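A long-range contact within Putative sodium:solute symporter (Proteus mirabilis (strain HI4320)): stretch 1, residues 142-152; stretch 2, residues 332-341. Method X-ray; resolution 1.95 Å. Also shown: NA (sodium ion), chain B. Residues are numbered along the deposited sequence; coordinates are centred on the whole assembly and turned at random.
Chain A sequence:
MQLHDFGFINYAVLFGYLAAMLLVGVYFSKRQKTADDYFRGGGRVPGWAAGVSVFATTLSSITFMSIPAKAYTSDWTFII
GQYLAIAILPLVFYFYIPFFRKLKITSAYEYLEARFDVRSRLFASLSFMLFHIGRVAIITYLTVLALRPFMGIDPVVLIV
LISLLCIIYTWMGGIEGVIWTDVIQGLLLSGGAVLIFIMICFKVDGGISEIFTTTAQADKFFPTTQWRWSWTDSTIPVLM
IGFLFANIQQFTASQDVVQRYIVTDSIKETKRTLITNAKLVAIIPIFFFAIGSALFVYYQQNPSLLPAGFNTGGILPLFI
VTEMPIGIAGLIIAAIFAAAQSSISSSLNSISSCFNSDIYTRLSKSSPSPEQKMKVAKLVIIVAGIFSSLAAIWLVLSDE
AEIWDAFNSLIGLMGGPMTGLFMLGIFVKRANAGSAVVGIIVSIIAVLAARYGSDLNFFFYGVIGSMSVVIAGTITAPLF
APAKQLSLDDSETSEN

Stretch 1, residues 142-152: LTVLALRPFMG
Stretch 2, residues 332-341: IIAAIFAAAQ

Antiparallel helices often meet through apolar side chains with no hydrogen bond between them, and residues 142-151 and 332-341 of this putative symporter illustrate this with a small contact. The helix axes approach to 10.8 Å, with an angle of 167° between their N-to-C directions, so the register runs backwards: the CA of Thr143 lies 7.0 Å from that of Ala340, and the CA of Leu147 lies 8.2 Å from that of Ile333. Thr143, Leu147 and Met151, spaced by about one helical turn, direct their CA-to-CB bonds toward the partner, which answers with Ile333, Ile336 and Ala340.

Leu147 covers the most surface. In its chi1 m, chi2 t rotamer, CD1 approaches CE1 of Phe337 at 3.4 Å, obliquely to the ring, and also lies 4.2 Å from CG2 of Ile333; CD2 lies 4.1 Å from CD1 of Ile333 and 4.3 Å from CD1 of Ile336. Phe337 (chi1 -86°, chi2 67°) leaves its backbone sideways, yet the end of its ring comes nearer.

Thr143, chi1 m, fills the narrower end. Its OG1 sits 3.6 Å from CB of Ala340, a van der Waals contact with a methyl group; the hydroxyl has its hydrogen bond elsewhere in the structure. CG2 meets CG2 of Ile336 (m, t) at 4.2 Å. The small alanine accompanies the closer backbone spacing here.

Ile333, with chi1 m and chi2 off-well at -17°, also receives selenomethionine Met151 (m, m, p), whose SE stands 4.1 Å from its CG2.

No hydrogen bond crosses the contact, which buries 302 Å² in total. Backbone bonds stay within each helix, as from Leu147 N to Thr143 O (3.1 Å) and Phe337 N to Ile333 O (3.0 Å). The first helix kinks at Pro149 and Phe150, and Gly152 leaves helical geometry at phi 76°, psi 21°. Ala339 O binds sodium NA at 2.3 Å.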

ATOM      1  N   LEU A 142     -12.880   2.852  -3.858  1.00 29.12           N
ATOM      2  CA  LEU A 142     -12.508   2.733  -5.258  1.00 32.43           C
ATOM      3  C   LEU A 142     -12.967   1.408  -5.894  1.00 31.95           C
ATOM      4  O   LEU A 142     -13.419   1.407  -7.010  1.00 29.06           O
ATOM      5  CB  LEU A 142     -11.013   2.790  -5.487  1.00 32.44           C
ATOM      6  CG  LEU A 142     -10.199   3.973  -5.057  1.00 41.74           C
ATOM      7  CD1 LEU A 142      -8.806   3.774  -5.666  1.00 44.64           C
ATOM      8  CD2 LEU A 142     -10.832   5.276  -5.498  1.00 45.01           C
ATOM      9  N   THR A 143     -12.825   0.301  -5.170  1.00 27.24           N
ATOM     10  CA  THR A 143     -13.208  -1.002  -5.666  1.00 27.54           C
ATOM     11  C   THR A 143     -14.703  -1.006  -5.971  1.00 25.00           C
ATOM     12  O   THR A 143     -15.131  -1.504  -7.016  1.00 23.73           O
ATOM     13  CB  THR A 143     -12.822  -2.093  -4.620  1.00 27.55           C
ATOM     14  OG1 THR A 143     -11.459  -1.916  -4.233  1.00 26.59           O
ATOM     15  CG2 THR A 143     -13.031  -3.504  -5.102  1.00 28.13           C
ATOM     16  N   VAL A 144     -15.488  -0.484  -5.037  1.00 26.06           N
ATOM     17  CA  VAL A 144     -16.917  -0.314  -5.225  1.00 29.60           C
ATOM     18  C   VAL A 144     -17.232   0.615  -6.429  1.00 32.85           C
ATOM     19  O   VAL A 144     -18.079   0.292  -7.258  1.00 29.12           O
ATOM     20  CB  VAL A 144     -17.622   0.218  -3.944  1.00 28.30           C
ATOM     21  CG1 VAL A 144     -19.071   0.601  -4.253  1.00 29.83           C
ATOM     22  CG2 VAL A 144     -17.593  -0.820  -2.835  1.00 26.74           C
ATOM     23  N   LEU A 145     -16.542   1.740  -6.528  1.00 34.57           N
ATOM     24  CA  LEU A 145     -16.747   2.645  -7.655  1.00 39.30           C
ATOM     25  C   LEU A 145     -16.492   1.914  -8.942  1.00 39.79           C
ATOM     26  O   LEU A 145     -17.237   2.072  -9.887  1.00 41.18           O
ATOM     27  CB  LEU A 145     -15.843   3.869  -7.613  1.00 41.09           C
ATOM     28  CG  LEU A 145     -16.398   5.111  -6.934  1.00 43.56           C
ATOM     29  CD1 LEU A 145     -15.301   6.147  -6.771  1.00 44.91           C
ATOM     30  CD2 LEU A 145     -17.542   5.665  -7.759  1.00 45.35           C
ATOM     31  N   ALA A 146     -15.455   1.095  -8.974  1.00 35.84           N
ATOM     32  CA  ALA A 146     -15.127   0.377 -10.188  1.00 34.74           C
ATOM     33  C   ALA A 146     -16.152  -0.683 -10.638  1.00 36.94           C
ATOM     34  O   ALA A 146     -16.397  -0.840 -11.837  1.00 37.75           O
ATOM     35  CB  ALA A 146     -13.778  -0.281 -10.019  1.00 35.16           C
ATOM     36  N   LEU A 147     -16.682  -1.445  -9.679  1.00 33.72           N
ATOM     37  CA  LEU A 147     -17.415  -2.657  -9.940  1.00 36.36           C
ATOM     38  C   LEU A 147     -18.906  -2.471  -9.886  1.00 38.14           C
ATOM     39  O   LEU A 147     -19.642  -3.290 -10.399  1.00 35.85           O
ATOM     40  CB  LEU A 147     -17.078  -3.699  -8.890  1.00 37.83           C
ATOM     41  CG  LEU A 147     -15.648  -4.214  -8.912  1.00 40.52           C
ATOM     42  CD1 LEU A 147     -15.595  -5.404  -7.987  1.00 43.34           C
ATOM     43  CD2 LEU A 147     -15.176  -4.605 -10.308  1.00 44.17           C
ATOM     44  N   ARG A 148     -19.343  -1.397  -9.260  1.00 36.36           N
ATOM     45  CA  ARG A 148     -20.740  -1.235  -8.931  1.00 40.14           C
ATOM     46  C   ARG A 148     -21.578  -1.139 -10.182  1.00 40.07           C
ATOM     47  O   ARG A 148     -22.619  -1.777 -10.250  1.00 48.45           O
ATOM     48  CB  ARG A 148     -20.946   0.004  -8.080  1.00 40.72           C
ATOM     49  CG  ARG A 148     -22.345   0.117  -7.563  1.00 44.71           C
ATOM     50  CD  ARG A 148     -22.635   1.550  -7.202  1.00 48.35           C
ATOM     51  NE  ARG A 148     -24.059   1.708  -7.023  1.00 49.94           N
ATOM     52  CZ  ARG A 148     -24.617   2.643  -6.276  1.00 55.78           C
ATOM     53  NH1 ARG A 148     -23.869   3.501  -5.604  1.00 56.33           N
ATOM     54  NH2 ARG A 148     -25.938   2.701  -6.170  1.00 61.45           N
ATOM     55  N   PRO A 149     -21.137  -0.372 -11.176  1.00 39.60           N
ATOM     56  CA  PRO A 149     -21.997  -0.292 -12.359  1.00 44.92           C
ATOM     57  C   PRO A 149     -22.269  -1.640 -13.053  1.00 47.14           C
ATOM     58  O   PRO A 149     -23.196  -1.725 -13.847  1.00 45.26           O
ATOM     59  CB  PRO A 149     -21.203   0.607 -13.306  1.00 43.84           C
ATOM     60  CG  PRO A 149     -20.327   1.415 -12.407  1.00 42.70           C
ATOM     61  CD  PRO A 149     -19.924   0.449 -11.333  1.00 40.82           C
ATOM     62  N   PHE A 150     -21.485  -2.677 -12.748  1.00 47.63           N
ATOM     63  CA  PHE A 150     -21.510  -3.913 -13.536  1.00 46.59           C
ATOM     64  C   PHE A 150     -21.830  -5.185 -12.760  1.00 51.32           C
ATOM     65  O   PHE A 150     -21.827  -6.251 -13.349  1.00 55.44           O
ATOM     66  CB  PHE A 150     -20.165  -4.134 -14.239  1.00 46.75           C
ATOM     67  CG  PHE A 150     -19.628  -2.931 -14.983  1.00 41.54           C
ATOM     68  CD1 PHE A 150     -20.195  -2.520 -16.177  1.00 45.62           C
ATOM     69  CD2 PHE A 150     -18.519  -2.269 -14.524  1.00 39.00           C
ATOM     70  CE1 PHE A 150     -19.699  -1.424 -16.865  1.00 47.36           C
ATOM     71  CE2 PHE A 150     -18.013  -1.178 -15.197  1.00 46.63           C
ATOM     72  CZ  PHE A 150     -18.597  -0.752 -16.378  1.00 48.07           C
HETATM   73  N   MSE A 151     -22.089  -5.117 -11.464  1.00 52.76           N
HETATM   74  CA  MSE A 151     -22.308  -6.353 -10.703  1.00 55.19           C
HETATM   75  C   MSE A 151     -23.765  -6.636 -10.443  1.00 50.21           C
HETATM   76  O   MSE A 151     -24.131  -7.773 -10.178  1.00 51.10           O
HETATM   77  CB  MSE A 151     -21.598  -6.353  -9.344  1.00 60.49           C
HETATM   78  CG  MSE A 151     -20.094  -6.069  -9.399  1.00 67.65           C
HETATM   79 SE   MSE A 151     -19.031  -7.663  -9.875  1.00 74.96          SE
HETATM   80  CE  MSE A 151     -19.102  -7.340 -11.826  1.00 69.31           C
ATOM     81  N   GLY A 152     -24.610  -5.621 -10.474  1.00 46.47           N
ATOM     82  CA  GLY A 152     -26.031  -5.812 -10.193  1.00 46.84           C
ATOM     83  C   GLY A 152     -26.392  -5.994  -8.728  1.00 47.32           C
ATOM     84  O   GLY A 152     -27.460  -6.546  -8.399  1.00 48.29           O
ATOM     85  N   ILE A 332     -11.017 -12.190 -13.425  1.00 23.85           N
ATOM     86  CA  ILE A 332     -10.477 -10.814 -13.387  1.00 23.17           C
ATOM     87  C   ILE A 332     -11.119  -9.986 -12.296  1.00 22.03           C
ATOM     88  O   ILE A 332     -10.440  -9.261 -11.601  1.00 22.66           O
ATOM     89  CB  ILE A 332     -10.673 -10.127 -14.733  1.00 26.99           C
ATOM     90  CG1 ILE A 332      -9.908 -10.896 -15.837  1.00 29.71           C
ATOM     91  CG2 ILE A 332     -10.156  -8.678 -14.693  1.00 29.44           C
ATOM     92  CD1 ILE A 332      -8.453 -11.172 -15.512  1.00 30.71           C
ATOM     93  N   ILE A 333     -12.424 -10.104 -12.109  1.00 21.31           N
ATOM     94  CA  ILE A 333     -13.074  -9.542 -10.947  1.00 22.49           C
ATOM     95  C   ILE A 333     -12.520 -10.094  -9.636  1.00 20.05           C
ATOM     96  O   ILE A 333     -12.304  -9.320  -8.722  1.00 21.72           O
ATOM     97  CB  ILE A 333     -14.593  -9.680 -10.972  1.00 23.41           C
ATOM     98  CG1 ILE A 333     -15.246  -8.898 -12.110  1.00 28.12           C
ATOM     99  CG2 ILE A 333     -15.222  -9.228  -9.674  1.00 25.34           C
ATOM    100  CD1 ILE A 333     -14.445  -7.819 -12.789  1.00 30.66           C
ATOM    101  N   ALA A 334     -12.291 -11.398  -9.538  1.00 21.03           N
ATOM    102  CA  ALA A 334     -11.678 -11.947  -8.347  1.00 21.30           C
ATOM    103  C   ALA A 334     -10.283 -11.339  -8.148  1.00 22.66           C
ATOM    104  O   ALA A 334      -9.888 -11.127  -7.001  1.00 22.67           O
ATOM    105  CB  ALA A 334     -11.613 -13.451  -8.420  1.00 20.85           C
ATOM    106  N   ALA A 335      -9.530 -11.087  -9.253  1.00 22.83           N
ATOM    107  CA  ALA A 335      -8.190 -10.480  -9.169  1.00 23.41           C
ATOM    108  C   ALA A 335      -8.191  -8.999  -8.667  1.00 22.66           C
ATOM    109  O   ALA A 335      -7.301  -8.578  -7.990  1.00 21.15           O
ATOM    110  CB  ALA A 335      -7.465 -10.588 -10.510  1.00 23.79           C
ATOM    111  N   ILE A 336      -9.218  -8.253  -9.005  1.00 22.96           N
ATOM    112  CA  ILE A 336      -9.448  -6.921  -8.457  1.00 24.67           C
ATOM    113  C   ILE A 336      -9.817  -7.009  -6.976  1.00 23.51           C
ATOM    114  O   ILE A 336      -9.293  -6.273  -6.169  1.00 23.28           O
ATOM    115  CB  ILE A 336     -10.558  -6.183  -9.252  1.00 24.46           C
ATOM    116  CG1 ILE A 336     -10.075  -5.887 -10.675  1.00 26.25           C
ATOM    117  CG2 ILE A 336     -11.026  -4.934  -8.520  1.00 27.12           C
ATOM    118  CD1 ILE A 336     -11.166  -5.314 -11.590  1.00 29.16           C
ATOM    119  N   PHE A 337     -10.734  -7.887  -6.620  1.00 21.70           N
ATOM    120  CA  PHE A 337     -10.910  -8.216  -5.219  1.00 21.89           C
ATOM    121  C   PHE A 337      -9.561  -8.577  -4.563  1.00 22.80           C
ATOM    122  O   PHE A 337      -9.276  -8.139  -3.450  1.00 23.59           O
ATOM    123  CB  PHE A 337     -11.868  -9.356  -5.015  1.00 22.68           C
ATOM    124  CG  PHE A 337     -13.321  -8.961  -4.954  1.00 24.78           C
ATOM    125  CD1 PHE A 337     -13.976  -8.442  -6.090  1.00 23.26           C
ATOM    126  CD2 PHE A 337     -14.056  -9.197  -3.796  1.00 25.12           C
ATOM    127  CE1 PHE A 337     -15.323  -8.144  -6.038  1.00 27.34           C
ATOM    128  CE2 PHE A 337     -15.422  -8.907  -3.753  1.00 27.41           C
ATOM    129  CZ  PHE A 337     -16.059  -8.398  -4.868  1.00 25.13           C
ATOM    130  N   ALA A 338      -8.773  -9.417  -5.203  1.00 20.25           N
ATOM    131  CA  ALA A 338      -7.530  -9.845  -4.568  1.00 20.34           C
ATOM    132  C   ALA A 338      -6.548  -8.653  -4.356  1.00 21.90           C
ATOM    133  O   ALA A 338      -5.824  -8.626  -3.344  1.00 22.01           O
ATOM    134  CB  ALA A 338      -6.854 -10.944  -5.345  1.00 20.59           C
ATOM    135  N   ALA A 339      -6.501  -7.692  -5.305  1.00 20.41           N
ATOM    136  CA  ALA A 339      -5.690  -6.450  -5.128  1.00 20.42           C
ATOM    137  C   ALA A 339      -6.148  -5.619  -3.917  1.00 21.15           C
ATOM    138  O   ALA A 339      -5.337  -5.136  -3.117  1.00 20.85           O
ATOM    139  CB  ALA A 339      -5.653  -5.613  -6.391  1.00 20.36           C
ATOM    140  N   ALA A 340      -7.454  -5.463  -3.779  1.00 19.58           N
ATOM    141  CA  ALA A 340      -8.051  -4.728  -2.667  1.00 18.53           C
ATOM    142  C   ALA A 340      -7.814  -5.425  -1.305  1.00 19.32           C
ATOM    143  O   ALA A 340      -7.266  -4.819  -0.361  1.00 18.73           O
ATOM    144  CB  ALA A 340      -9.498  -4.584  -2.946  1.00 17.55           C
ATOM    145  N   GLN A 341      -8.202  -6.704  -1.217  1.00 19.15           N
ATOM    146  CA  GLN A 341      -8.144  -7.482   0.003  1.00 18.91           C
ATOM    147  C   GLN A 341      -6.757  -7.787   0.554  1.00 18.03           C
ATOM    148  O   GLN A 341      -6.579  -7.817   1.738  1.00 16.47           O
ATOM    149  CB  GLN A 341      -8.935  -8.769  -0.185  1.00 21.37           C
ATOM    150  CG  GLN A 341     -10.428  -8.481  -0.315  1.00 22.06           C
ATOM    151  CD  GLN A 341     -11.275  -9.710  -0.578  1.00 23.72           C
ATOM    152  OE1 GLN A 341     -10.899 -10.594  -1.354  1.00 22.69           O
ATOM    153  NE2 GLN A 341     -12.471  -9.761   0.065  1.00 24.38           N
TER
HETATM  154 NA    NA B 501      -3.172  -5.428  -2.470  1.00 19.19          NA